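Putative diflavin flavoprotein A 3 (Nostoc sp., PDB 3FNI) probably passes electrons from NADH to oxygen, reducing it to water, with this chain forming the flavodoxin-like, FMN-binding domain of the longer diiron protein. Local coordinates at residues K87-I92 with G144-R149; Y15-R20 with Q126-N131; T5-F10 with N27-T32; V9-E14 with R20-I25; I92-T95 with D99-P102. All coordinates share one frame; numbering follows the deposited sequence.

Interaction 1. Residues K87-I92 with G144-R149; sequences KQAVGI and GQWVTR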
# COMPACT_ATOMS: atom_id res chain seq x y z
N LYS A 87 14.56 -4.20 0.31
CA LYS A 87 15.02 -2.85 -0.00
C LYS A 87 13.88 -1.85 -0.15
O LYS A 87 14.11 -0.65 -0.34
CB LYS A 87 15.84 -2.86 -1.30
CG LYS A 87 17.12 -3.67 -1.22
CD LYS A 87 18.25 -2.88 -0.58
CE LYS A 87 18.66 -1.71 -1.47
NZ LYS A 87 19.75 -0.86 -0.89
N GLN A 88 12.64 -2.31 -0.08
CA GLN A 88 11.55 -1.36 -0.22
C GLN A 88 10.87 -1.01 1.10
O GLN A 88 11.18 -1.57 2.15
CB GLN A 88 10.54 -1.85 -1.27
CG GLN A 88 10.08 -3.27 -1.10
CD GLN A 88 9.59 -3.89 -2.40
OE1 GLN A 88 9.11 -5.02 -2.41
NE2 GLN A 88 9.70 -3.15 -3.50
N ALA A 89 9.99 -0.02 1.03
CA ALA A 89 9.26 0.46 2.19
C ALA A 89 7.77 0.19 1.96
O ALA A 89 7.30 0.22 0.82
CB ALA A 89 9.52 1.94 2.37
N VAL A 90 7.03 -0.07 3.03
CA VAL A 90 5.62 -0.37 2.92
C VAL A 90 4.77 0.24 4.03
O VAL A 90 5.16 0.23 5.20
CB VAL A 90 5.41 -1.92 2.88
CG1 VAL A 90 5.71 -2.52 4.24
CG2 VAL A 90 4.00 -2.27 2.41
N GLY A 91 3.62 0.79 3.64
CA GLY A 91 2.68 1.38 4.59
C GLY A 91 1.34 0.69 4.44
O GLY A 91 0.98 0.27 3.34
N ILE A 92 0.58 0.58 5.53
CA ILE A 92 -0.71 -0.11 5.49
C ILE A 92 -1.84 0.67 6.16
O ILE A 92 -1.65 1.27 7.22
CB ILE A 92 -0.59 -1.51 6.16
CG1 ILE A 92 0.45 -2.35 5.39
CG2 ILE A 92 -1.96 -2.20 6.20
CD1 ILE A 92 0.78 -3.71 6.02
N GLY A 144 6.72 9.15 -0.45
CA GLY A 144 7.22 9.69 -1.70
C GLY A 144 8.59 10.31 -1.51
O GLY A 144 9.45 10.18 -2.38
N GLN A 145 8.80 10.97 -0.37
CA GLN A 145 10.09 11.60 -0.08
C GLN A 145 11.13 10.52 0.19
O GLN A 145 12.28 10.64 -0.23
CB GLN A 145 9.98 12.52 1.14
CG GLN A 145 9.03 13.70 0.95
CD GLN A 145 9.02 14.65 2.14
OE1 GLN A 145 8.59 14.28 3.23
NE2 GLN A 145 9.50 15.87 1.93
N TRP A 146 10.71 9.46 0.88
CA TRP A 146 11.61 8.36 1.18
C TRP A 146 12.07 7.72 -0.13
O TRP A 146 13.26 7.47 -0.31
CB TRP A 146 10.90 7.33 2.06
CG TRP A 146 11.76 6.18 2.43
CD1 TRP A 146 12.58 6.08 3.53
CD2 TRP A 146 11.92 4.95 1.71
NE1 TRP A 146 13.23 4.87 3.53
CE2 TRP A 146 12.84 4.16 2.42
CE3 TRP A 146 11.37 4.45 0.52
CZ2 TRP A 146 13.23 2.89 1.99
CZ3 TRP A 146 11.75 3.18 0.09
CH2 TRP A 146 12.67 2.42 0.83
N VAL A 147 11.13 7.47 -1.03
CA VAL A 147 11.43 6.88 -2.34
C VAL A 147 12.44 7.76 -3.09
O VAL A 147 13.42 7.26 -3.66
CB VAL A 147 10.15 6.73 -3.21
CG1 VAL A 147 10.51 6.36 -4.65
CG2 VAL A 147 9.23 5.66 -2.62
N THR A 148 12.20 9.07 -3.08
CA THR A 148 13.10 9.99 -3.76
C THR A 148 14.51 9.89 -3.18
O THR A 148 15.48 9.76 -3.92
CB THR A 148 12.61 11.44 -3.64
OG1 THR A 148 11.32 11.55 -4.23
CG2 THR A 148 13.58 12.39 -4.36
N ARG A 149 14.61 9.95 -1.85
CA ARG A 149 15.90 9.85 -1.16
C ARG A 149 16.58 8.50 -1.39
O ARG A 149 17.81 8.39 -1.35
CB ARG A 149 15.73 10.08 0.35
CG ARG A 149 15.72 11.54 0.76
CD ARG A 149 15.89 11.74 2.27
NE ARG A 149 14.61 11.89 2.96
CZ ARG A 149 13.83 10.88 3.32
NH1 ARG A 149 14.19 9.63 3.06
NH2 ARG A 149 12.67 11.12 3.93

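Interaction 2. Residues Y15-R20 with Q126-N131; sequences YGYSDR and QTPTEN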
# COMPACT_ATOMS: atom_id res chain seq x y z
N TYR A 15 -14.45 -0.93 -1.17
CA TYR A 15 -14.64 -1.58 0.13
C TYR A 15 -14.38 -0.53 1.21
O TYR A 15 -13.27 -0.01 1.31
CB TYR A 15 -13.66 -2.76 0.32
CG TYR A 15 -13.60 -3.28 1.75
CD1 TYR A 15 -12.37 -3.50 2.37
CD2 TYR A 15 -14.76 -3.50 2.50
CE1 TYR A 15 -12.29 -3.89 3.70
CE2 TYR A 15 -14.69 -3.90 3.84
CZ TYR A 15 -13.44 -4.09 4.43
OH TYR A 15 -13.33 -4.43 5.77
N GLY A 16 -15.40 -0.22 2.00
CA GLY A 16 -15.25 0.78 3.03
C GLY A 16 -14.84 2.11 2.42
O GLY A 16 -15.28 2.46 1.33
N TYR A 17 -13.99 2.86 3.12
CA TYR A 17 -13.51 4.15 2.63
C TYR A 17 -12.16 4.01 1.93
O TYR A 17 -11.41 4.98 1.80
CB TYR A 17 -13.38 5.11 3.80
CG TYR A 17 -14.70 5.48 4.43
CD1 TYR A 17 -15.49 6.49 3.89
CD2 TYR A 17 -15.17 4.79 5.55
CE1 TYR A 17 -16.72 6.82 4.46
CE2 TYR A 17 -16.40 5.11 6.12
CZ TYR A 17 -17.17 6.13 5.57
OH TYR A 17 -18.38 6.46 6.13
N SER A 18 -11.86 2.81 1.46
CA SER A 18 -10.60 2.52 0.79
C SER A 18 -10.29 3.45 -0.37
O SER A 18 -9.16 3.91 -0.53
CB SER A 18 -10.60 1.09 0.28
OG SER A 18 -10.62 0.19 1.35
N ASP A 19 -11.30 3.70 -1.19
CA ASP A 19 -11.16 4.55 -2.35
C ASP A 19 -10.67 5.95 -1.96
O ASP A 19 -9.71 6.47 -2.52
CB ASP A 19 -12.50 4.62 -3.09
CG ASP A 19 -12.80 3.36 -3.91
OD1 ASP A 19 -12.26 2.27 -3.60
OD2 ASP A 19 -13.60 3.45 -4.87
N ARG A 20 -11.33 6.56 -0.97
CA ARG A 20 -10.94 7.90 -0.54
C ARG A 20 -9.64 7.90 0.27
O ARG A 20 -8.84 8.83 0.16
CB ARG A 20 -12.08 8.54 0.27
CG ARG A 20 -13.39 8.65 -0.51
CD ARG A 20 -14.48 9.29 0.33
NE ARG A 20 -14.16 10.68 0.66
CZ ARG A 20 -14.86 11.43 1.51
NH1 ARG A 20 -15.92 10.92 2.12
NH2 ARG A 20 -14.49 12.69 1.74
N GLN A 126 -13.27 5.24 13.60
CA GLN A 126 -14.46 6.05 13.35
C GLN A 126 -14.50 6.50 11.89
O GLN A 126 -13.51 6.38 11.16
CB GLN A 126 -14.43 7.28 14.26
CG GLN A 126 -14.38 6.94 15.74
CD GLN A 126 -14.22 8.17 16.61
OE1 GLN A 126 -13.17 8.81 16.63
NE2 GLN A 126 -15.28 8.51 17.34
N THR A 127 -15.65 7.02 11.46
CA THR A 127 -15.80 7.50 10.08
C THR A 127 -14.71 8.52 9.78
O THR A 127 -14.55 9.50 10.51
CB THR A 127 -17.17 8.14 9.86
OG1 THR A 127 -18.19 7.15 10.08
CG2 THR A 127 -17.29 8.68 8.43
N PRO A 128 -13.95 8.31 8.69
CA PRO A 128 -12.88 9.23 8.31
C PRO A 128 -13.33 10.68 8.24
O PRO A 128 -14.42 10.97 7.76
CB PRO A 128 -12.44 8.71 6.94
CG PRO A 128 -12.76 7.24 7.02
CD PRO A 128 -14.11 7.25 7.68
N THR A 129 -12.49 11.58 8.74
CA THR A 129 -12.74 13.01 8.75
C THR A 129 -11.70 13.66 7.85
O THR A 129 -10.86 12.95 7.27
CB THR A 129 -12.58 13.60 10.17
OG1 THR A 129 -11.24 13.38 10.62
CG2 THR A 129 -13.54 12.92 11.13
N GLU A 130 -11.72 14.98 7.72
CA GLU A 130 -10.72 15.63 6.88
C GLU A 130 -9.35 15.57 7.55
O GLU A 130 -8.33 15.72 6.89
CB GLU A 130 -11.11 17.08 6.55
CG GLU A 130 -12.27 17.20 5.55
CD GLU A 130 -12.05 16.36 4.27
OE1 GLU A 130 -13.04 15.79 3.75
OE2 GLU A 130 -10.90 16.28 3.79
N ASN A 131 -9.33 15.35 8.86
CA ASN A 131 -8.06 15.25 9.60
C ASN A 131 -7.45 13.89 9.28
O ASN A 131 -6.24 13.70 9.31
CB ASN A 131 -8.30 15.36 11.11
CG ASN A 131 -8.73 16.74 11.54
OD1 ASN A 131 -9.33 16.92 12.60
ND2 ASN A 131 -8.41 17.74 10.72
O HOH W 1 -18.98 4.86 9.11

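Interaction 3. Residues T5-F10 with N27-T32; sequences TSIGVF and NGITKT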
# COMPACT_ATOMS: atom_id res chain seq x y z
N THR A 5 10.09 5.35 -11.95
CA THR A 5 10.12 5.16 -10.50
C THR A 5 8.69 5.29 -9.99
O THR A 5 8.07 6.34 -10.13
CB THR A 5 10.99 6.23 -9.85
OG1 THR A 5 12.32 6.12 -10.38
CG2 THR A 5 11.01 6.07 -8.33
N SER A 6 8.19 4.23 -9.38
CA SER A 6 6.82 4.23 -8.90
C SER A 6 6.64 3.54 -7.56
O SER A 6 7.52 2.82 -7.08
CB SER A 6 5.94 3.54 -9.95
OG SER A 6 4.59 3.48 -9.54
N ILE A 7 5.49 3.78 -6.95
CA ILE A 7 5.14 3.18 -5.68
C ILE A 7 3.82 2.46 -5.92
O ILE A 7 2.91 3.03 -6.52
CB ILE A 7 5.00 4.26 -4.58
CG1 ILE A 7 4.26 3.71 -3.37
CG2 ILE A 7 4.31 5.47 -5.15
CD1 ILE A 7 2.75 3.69 -3.52
N GLY A 8 3.74 1.21 -5.49
CA GLY A 8 2.53 0.44 -5.70
C GLY A 8 1.51 0.58 -4.59
O GLY A 8 1.83 0.45 -3.41
N VAL A 9 0.27 0.83 -5.00
CA VAL A 9 -0.85 0.99 -4.09
C VAL A 9 -1.81 -0.17 -4.35
O VAL A 9 -2.41 -0.27 -5.43
CB VAL A 9 -1.57 2.33 -4.33
CG1 VAL A 9 -2.75 2.48 -3.40
CG2 VAL A 9 -0.58 3.48 -4.13
N PHE A 10 -1.96 -1.06 -3.37
CA PHE A 10 -2.82 -2.22 -3.52
C PHE A 10 -3.93 -2.24 -2.48
O PHE A 10 -3.67 -2.22 -1.28
CB PHE A 10 -2.00 -3.50 -3.37
CG PHE A 10 -0.73 -3.51 -4.17
CD1 PHE A 10 0.35 -2.72 -3.80
CD2 PHE A 10 -0.61 -4.34 -5.28
CE1 PHE A 10 1.55 -2.76 -4.52
CE2 PHE A 10 0.58 -4.38 -6.01
CZ PHE A 10 1.66 -3.59 -5.63
N ASN A 27 -2.40 11.27 -3.46
CA ASN A 27 -2.23 12.72 -3.66
C ASN A 27 -0.97 13.23 -2.96
O ASN A 27 -0.28 14.14 -3.45
CB ASN A 27 -3.45 13.48 -3.13
CG ASN A 27 -4.70 13.29 -3.99
OD1 ASN A 27 -5.81 13.61 -3.57
ND2 ASN A 27 -4.52 12.76 -5.20
N GLY A 28 -0.68 12.64 -1.81
CA GLY A 28 0.51 13.01 -1.07
C GLY A 28 1.74 12.51 -1.80
O GLY A 28 2.78 13.17 -1.80
N ILE A 29 1.62 11.35 -2.44
CA ILE A 29 2.72 10.76 -3.20
C ILE A 29 3.01 11.63 -4.42
O ILE A 29 4.16 11.93 -4.72
CB ILE A 29 2.39 9.33 -3.69
CG1 ILE A 29 2.29 8.38 -2.51
CG2 ILE A 29 3.47 8.84 -4.67
CD1 ILE A 29 1.82 6.99 -2.88
N THR A 30 1.94 12.00 -5.10
CA THR A 30 2.00 12.82 -6.30
C THR A 30 2.77 14.12 -6.09
O THR A 30 3.50 14.56 -6.97
CB THR A 30 0.57 13.19 -6.75
OG1 THR A 30 -0.15 11.99 -7.04
CG2 THR A 30 0.60 14.07 -7.99
N LYS A 31 2.62 14.72 -4.92
CA LYS A 31 3.31 15.97 -4.61
C LYS A 31 4.82 15.86 -4.77
O LYS A 31 5.48 16.82 -5.15
CB LYS A 31 3.02 16.42 -3.18
CG LYS A 31 1.61 16.88 -2.92
CD LYS A 31 1.49 17.45 -1.51
CE LYS A 31 0.04 17.76 -1.18
NZ LYS A 31 -0.15 18.32 0.20
N THR A 32 5.36 14.68 -4.49
CA THR A 32 6.79 14.45 -4.57
C THR A 32 7.26 14.11 -5.97
O THR A 32 8.45 13.88 -6.19
CB THR A 32 7.21 13.30 -3.64
OG1 THR A 32 6.74 12.06 -4.18
CG2 THR A 32 6.61 13.51 -2.26

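Interaction 4. Residues V9-E14 with R20-I25; sequences VFYVSE and RLAQAI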
# COMPACT_ATOMS: atom_id res chain seq x y z
N VAL A 9 0.27 0.83 -5.00
CA VAL A 9 -0.85 0.99 -4.09
C VAL A 9 -1.81 -0.17 -4.35
O VAL A 9 -2.41 -0.27 -5.43
CB VAL A 9 -1.57 2.33 -4.33
CG1 VAL A 9 -2.75 2.48 -3.40
CG2 VAL A 9 -0.58 3.48 -4.13
N PHE A 10 -1.96 -1.06 -3.37
CA PHE A 10 -2.82 -2.22 -3.52
C PHE A 10 -3.93 -2.24 -2.48
O PHE A 10 -3.67 -2.22 -1.28
CB PHE A 10 -2.00 -3.50 -3.37
CG PHE A 10 -0.73 -3.51 -4.17
CD1 PHE A 10 0.35 -2.72 -3.80
CD2 PHE A 10 -0.61 -4.34 -5.28
CE1 PHE A 10 1.55 -2.76 -4.52
CE2 PHE A 10 0.58 -4.38 -6.01
CZ PHE A 10 1.66 -3.59 -5.63
N TYR A 11 -5.17 -2.31 -2.95
CA TYR A 11 -6.31 -2.34 -2.05
C TYR A 11 -7.57 -2.80 -2.78
O TYR A 11 -7.57 -2.93 -4.00
CB TYR A 11 -6.54 -0.96 -1.43
CG TYR A 11 -7.06 0.08 -2.39
CD1 TYR A 11 -6.20 0.76 -3.26
CD2 TYR A 11 -8.42 0.40 -2.43
CE1 TYR A 11 -6.68 1.73 -4.15
CE2 TYR A 11 -8.91 1.37 -3.31
CZ TYR A 11 -8.04 2.03 -4.16
OH TYR A 11 -8.52 3.00 -5.02
N VAL A 12 -8.63 -3.06 -2.02
CA VAL A 12 -9.89 -3.50 -2.61
C VAL A 12 -10.80 -2.28 -2.84
O VAL A 12 -11.30 -1.67 -1.90
CB VAL A 12 -10.59 -4.57 -1.70
CG1 VAL A 12 -10.46 -4.17 -0.24
CG2 VAL A 12 -12.06 -4.73 -2.09
N SER A 13 -10.98 -1.92 -4.11
CA SER A 13 -11.80 -0.76 -4.43
C SER A 13 -13.24 -0.90 -3.95
O SER A 13 -13.78 -2.01 -3.89
CB SER A 13 -11.78 -0.46 -5.94
OG SER A 13 -12.51 -1.43 -6.67
N GLU A 14 -13.82 0.24 -3.60
CA GLU A 14 -15.20 0.33 -3.13
C GLU A 14 -15.48 -0.36 -1.80
O GLU A 14 -16.63 -0.40 -1.36
CB GLU A 14 -16.17 -0.20 -4.19
CG GLU A 14 -15.92 0.33 -5.59
CD GLU A 14 -17.17 0.27 -6.45
OE1 GLU A 14 -17.05 0.04 -7.67
OE2 GLU A 14 -18.27 0.49 -5.90
N ARG A 20 -11.33 6.56 -0.97
CA ARG A 20 -10.94 7.90 -0.54
C ARG A 20 -9.64 7.90 0.27
O ARG A 20 -8.84 8.83 0.16
CB ARG A 20 -12.08 8.54 0.27
CG ARG A 20 -13.39 8.65 -0.51
CD ARG A 20 -14.48 9.29 0.33
NE ARG A 20 -14.16 10.68 0.66
CZ ARG A 20 -14.86 11.43 1.51
NH1 ARG A 20 -15.92 10.92 2.12
NH2 ARG A 20 -14.49 12.69 1.74
N LEU A 21 -9.43 6.86 1.07
CA LEU A 21 -8.22 6.77 1.86
C LEU A 21 -6.99 6.61 0.96
O LEU A 21 -5.97 7.28 1.16
CB LEU A 21 -8.31 5.59 2.84
CG LEU A 21 -9.31 5.80 3.98
CD1 LEU A 21 -9.49 4.51 4.73
CD2 LEU A 21 -8.83 6.90 4.91
N ALA A 22 -7.11 5.74 -0.04
CA ALA A 22 -6.02 5.51 -0.98
C ALA A 22 -5.79 6.75 -1.83
O ALA A 22 -4.65 7.12 -2.11
CB ALA A 22 -6.32 4.31 -1.86
N GLN A 23 -6.87 7.40 -2.25
CA GLN A 23 -6.74 8.59 -3.07
C GLN A 23 -5.96 9.70 -2.36
O GLN A 23 -5.16 10.40 -2.98
CB GLN A 23 -8.11 9.11 -3.50
CG GLN A 23 -8.02 10.30 -4.43
CD GLN A 23 -7.19 9.99 -5.67
OE1 GLN A 23 -6.27 10.73 -6.02
NE2 GLN A 23 -7.51 8.88 -6.33
N ALA A 24 -6.20 9.86 -1.07
CA ALA A 24 -5.53 10.89 -0.28
C ALA A 24 -4.04 10.58 -0.20
O ALA A 24 -3.20 11.47 -0.38
CB ALA A 24 -6.13 10.94 1.14
N ILE A 25 -3.71 9.32 0.08
CA ILE A 25 -2.33 8.88 0.17
C ILE A 25 -1.67 9.11 -1.19
O ILE A 25 -0.56 9.65 -1.28
CB ILE A 25 -2.25 7.38 0.53
CG1 ILE A 25 -2.98 7.14 1.85
CG2 ILE A 25 -0.79 6.93 0.63
CD1 ILE A 25 -3.17 5.69 2.20

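Interaction 5. Residues I92-T95 with D99-P102; sequences IFET and DDEP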
# COMPACT_ATOMS: atom_id res chain seq x y z
N ILE A 92 0.58 0.58 5.53
CA ILE A 92 -0.71 -0.11 5.49
C ILE A 92 -1.84 0.67 6.16
O ILE A 92 -1.65 1.27 7.22
CB ILE A 92 -0.59 -1.51 6.16
CG1 ILE A 92 0.45 -2.35 5.39
CG2 ILE A 92 -1.96 -2.20 6.20
CD1 ILE A 92 0.78 -3.71 6.02
N PHE A 93 -3.02 0.67 5.54
CA PHE A 93 -4.16 1.37 6.12
C PHE A 93 -5.39 0.49 6.27
O PHE A 93 -5.59 -0.47 5.52
CB PHE A 93 -4.52 2.61 5.28
CG PHE A 93 -5.01 2.31 3.89
CD1 PHE A 93 -6.37 2.08 3.65
CD2 PHE A 93 -4.13 2.29 2.82
CE1 PHE A 93 -6.83 1.84 2.36
CE2 PHE A 93 -4.59 2.05 1.52
CZ PHE A 93 -5.94 1.83 1.29
N GLU A 94 -6.20 0.83 7.28
CA GLU A 94 -7.46 0.14 7.56
C GLU A 94 -8.47 0.83 6.67
O GLU A 94 -8.24 1.95 6.22
CB GLU A 94 -7.88 0.32 9.02
CG GLU A 94 -7.00 -0.35 10.05
CD GLU A 94 -7.69 -0.47 11.42
OE1 GLU A 94 -8.58 0.35 11.72
OE2 GLU A 94 -7.33 -1.37 12.19
N THR A 95 -9.61 0.18 6.43
CA THR A 95 -10.61 0.76 5.54
C THR A 95 -11.82 1.39 6.21
O THR A 95 -12.48 2.24 5.63
CB THR A 95 -11.14 -0.29 4.56
OG1 THR A 95 -11.93 -1.24 5.29
CG2 THR A 95 -9.98 -1.01 3.87
N ASP A 99 -15.11 -5.04 8.22
CA ASP A 99 -14.77 -6.45 8.04
C ASP A 99 -13.27 -6.61 7.80
O ASP A 99 -12.82 -7.67 7.35
CB ASP A 99 -15.55 -7.02 6.84
CG ASP A 99 -15.67 -8.53 6.89
OD1 ASP A 99 -16.16 -9.13 5.90
OD2 ASP A 99 -15.30 -9.13 7.91
N ASP A 100 -12.51 -5.56 8.10
CA ASP A 100 -11.06 -5.59 7.91
C ASP A 100 -10.39 -6.81 8.50
O ASP A 100 -10.75 -7.29 9.58
CB ASP A 100 -10.40 -4.34 8.52
CG ASP A 100 -10.46 -3.13 7.62
OD1 ASP A 100 -11.25 -3.15 6.66
OD2 ASP A 100 -9.73 -2.15 7.87
N GLU A 101 -9.39 -7.29 7.77
CA GLU A 101 -8.60 -8.42 8.19
C GLU A 101 -7.65 -7.80 9.22
O GLU A 101 -7.36 -6.61 9.15
CB GLU A 101 -7.81 -8.95 6.98
CG GLU A 101 -7.23 -10.33 7.15
CD GLU A 101 -8.29 -11.40 7.15
OE1 GLU A 101 -9.03 -11.50 6.14
OE2 GLU A 101 -8.39 -12.15 8.15
N PRO A 102 -7.18 -8.59 10.20
CA PRO A 102 -6.27 -8.03 11.21
C PRO A 102 -5.07 -7.38 10.56
O PRO A 102 -4.28 -8.04 9.88
CB PRO A 102 -5.87 -9.25 12.04
CG PRO A 102 -7.05 -10.15 11.91
CD PRO A 102 -7.45 -10.02 10.46
O HOH W 2 -7.29 -4.53 11.53

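Interaction 1. Residues K87-I92 with G144-R149
Trp-146 meets strand 89-93 through the six-membered part of its indole. The main interaction is CH-pi. Ala-89 CB stands over one face of that ring, 3.5 Å from the centroid of the Trp-146 six-membered ring and only 13° off its normal. The shortest carbon pair is Ala-89 CB with Trp-146 CZ3, at 3.4 Å. The indole is swung out from the helix because CG lies opposite the backbone N (chi1 -179°). The far end of the ring then comes down on the strand.

The edge of the same ring meets backbone. Lys-87 O lies near the ring plane, 3.6 Å from Trp-146 CH2. Gln-88 adds little here. Its CB points away from the helix, and OE1 is taken by the backbone N of Asn-85. Thr-116 of the neighbouring strand also touches both Ala-89 and Trp-146.

The polar bonds lie within each element or with its neighbours. On the helix, Gly-144 O accepts from Thr-148 N and from Thr-148 OG1, the latter at 3.0 Å. The two donors come from opposite faces of the carbonyl plane. On the strand, backbone bonds join Ala-89 to Leu-60 on one side and Val-90 to Thr-116 on the other, so the strand is held between two neighbours.

Helix 130-152 is the last element of the domain. Its contact with strand 89-93 is the packing of a helix on one side of a five-stranded parallel sheet, as in the three-layer alpha-beta-alpha sandwich of the flavodoxin fold.

Interaction 2. Residues Y15-R20 with Q126-N131
Tyr-17 and Pro-128 bring the two backbones nearest, with Tyr-17 CA and Pro-128 CA 7.6 Å apart, where a type II' turn from Tyr-15 to Ser-18 faces the approach to helix 130-152. Gly-16 takes the positive phi of that turn, and Tyr-17 is the N-cap of helix 18-31.

The side chains meet at the surface. Pro-128 CD lies over one face of the Tyr-17 ring in a CH-pi contact, 3.5 Å from the ring centroid. The proline is displaced toward the CD2 and CE2 side, with Tyr-17 CD2 and Pro-128 CD 3.4 Å apart. Chi1 of Tyr-17 (-66°) sets CG opposite the carbonyl carbon, and chi2 (-84°) turns a ring face to the proline. Thr-127 CG2 packs against Tyr-17 OH at 3.4 Å.

Both segments are loops at the carboxyl ends of the parallel strands, the edge where flavodoxins hold FMN, and each runs into the first turn of a helix. A glycine in place of Tyr-17 would probably leave Pro-128 without its ring partner and open a gap between the two loops.

A water bridges the hydroxyls, 2.6 Å from Thr-127 OG1 and weakly bonded to Tyr-17 OH. Thr-129 caps helix 130-152, with OG1 accepting a weak bond from Asn-131 N. Arg-20 and Glu-130 form a long salt bridge, with Arg-20 NH2 4.0 Å from Glu-130 OE1 and the guanidinium and carboxylate planes 39° apart.

Interaction 3. Residues T5-F10 with N27-T32
Residues 5-10 and 27-32 come nearest at Ile-7 and Ile-29, with Ile-7 CA and Ile-29 CA 8.3 Å apart. The backbones do not touch. Side chains fill the space between them. Ile-7 and Val-9 point to the helix, while Ser-6, also on the strand, points the other way. A side chain at Gly-8 would also point away and would run into the Phe-10 ring.

Ile-7 and Ile-29 reach for each other tip to tip. Ile-7 CD1 and Ile-29 CD1 are 3.5 Å apart, tighter than usual for two methyls. The branch methyls meet as well, with Ile-7 CG2 and Ile-29 CG2 at 3.5 Å. In Ile-7 the long branch runs opposite the backbone N (chi1 163°), which leaves CG2 between N and the carbonyl carbon and facing the helix. Val-9 CG2 reaches Ile-29 CD1 more loosely, at 4.4 Å. Val-34, Val-61 and Leu-143 also touch Ile-7.

On the helix, Ile-29 O accepts from two donors. Thr-32 OG1 gives a short bond of 2.6 Å in the carbonyl plane, and Thr-32 N gives the other. Nearby, Gly-28 O takes a bond from Thr-141 OG1, and Lys-31 forms a salt bridge with Glu-137. These tie the helix to helix 130-152.

The contact lies in the beta-alpha-beta unit of strand 6-11, helix 18-31 and strand 35-40. Its chemistry is wholly apolar. Strand and helix are held here by close methyl contacts, so the fit rests on shape and the burial of apolar surface.

Interaction 4. Residues V9-E14 with R20-I25
Tyr-11 takes a chi1 of 70°, with CG between the backbone N and the carbonyl carbon, and this carries its ring across to Ala-22 on helix 18-31. Chi2 (-81°) then turns a ring face to the methyl. Ala-22 CB lies 3.8 Å from the centroid of the Tyr-11 ring and 23° off its normal, a CH-pi contact. The methyl is shifted toward one side of the ring, with Tyr-11 CE1 the nearest atom at 3.5 Å.

Val-9 stands two residues earlier, on the same side of the strand. Its CG1 approaches the same methyl more loosely, with Val-9 CG1 and Ala-22 CB 4.3 Å apart. Ala-22 is thus met by two strand side chains at once. The small alanine probably helps the helix come near: Val-9 CA and Ala-22 CA are 7.5 Å apart.

Phe-93 touches both Tyr-11 and Ala-22, and Ser-18 and Asp-19 also touch Tyr-11. A serine at Tyr-11 would probably uncover the Ala-22 methyl and leave a gap under the first turns of the helix.

This is the start of the first beta-alpha-beta unit, where helix 18-31 folds back on the parallel sheet of the flavodoxin-like domain.

Interaction 5. Residues I92-T95 with D99-P102
Asp-100 turns its carboxylate to Thr-95 and engages both its backbone and its side chain. Thr-95 N gives a nearly straight bond to Asp-100 OD2, at 2.7 Å with an N-H...O angle of 165°. OD2 receives it on its syn lone pair. The other oxygen, Asp-100 OD1, accepts from Thr-95 OG1. The modelled distance between Thr-95 OG1 and Asp-100 OD1 is 2.4 Å, very short and so doubtful. OD1 is also bonded by Tyr-15 OH, and Thr-95 OG1 is also bonded to Gly-97 N. Both carboxylate oxygens are therefore satisfied, and the bonds from Thr-95 N and Tyr-15 OH, one to each oxygen, probably fix the group's rotation.

Chi1 of Thr-95 (70°) places OG1 between its own N and carbonyl carbon, near the same carboxylate that its N-H serves.

Glu-94 crosses Asp-100 at about a right angle. Glu-94 CB is 3.3 Å from Asp-100 OD2, and the two carboxylate planes are nearly perpendicular. Glu-94 OE1 and Asp-100 OD2 are 4.7 Å apart; their like charges may disfavour each other. OE1 is paired with Ile-124 N. A water donates to Glu-94 OE2 and to Glu-101 O, at 3.2 Å from each, linking the segments.

The loop that follows strand 89-93 is thus folded back on the strand's carboxyl end. In flavodoxins the loop after the fourth strand lines the FMN site, and this loop is consistent with that place.

From the N terminus, interactions 3 and 4 both start on strand 6-11 and close on helix 18-31. They share Val-9 and Phe-10 and pack the helix's first half and its last turn on the sheet. Interaction 2 opens just after that strand and reaches the entry of helix 130-152, so its long loop crosses both of them. Interaction 5 falls within that long span. It touches interaction 2 through Tyr-17 N with Thr-95 O. Interaction 1 shares Ile-92 with interaction 5, crosses interaction 2, and touches interaction 3 where Val-147 packs on Thr-5. Interaction 2 meets the start of helix 130-152 and interaction 1 meets it near its end, packed on the start of strand 89-93.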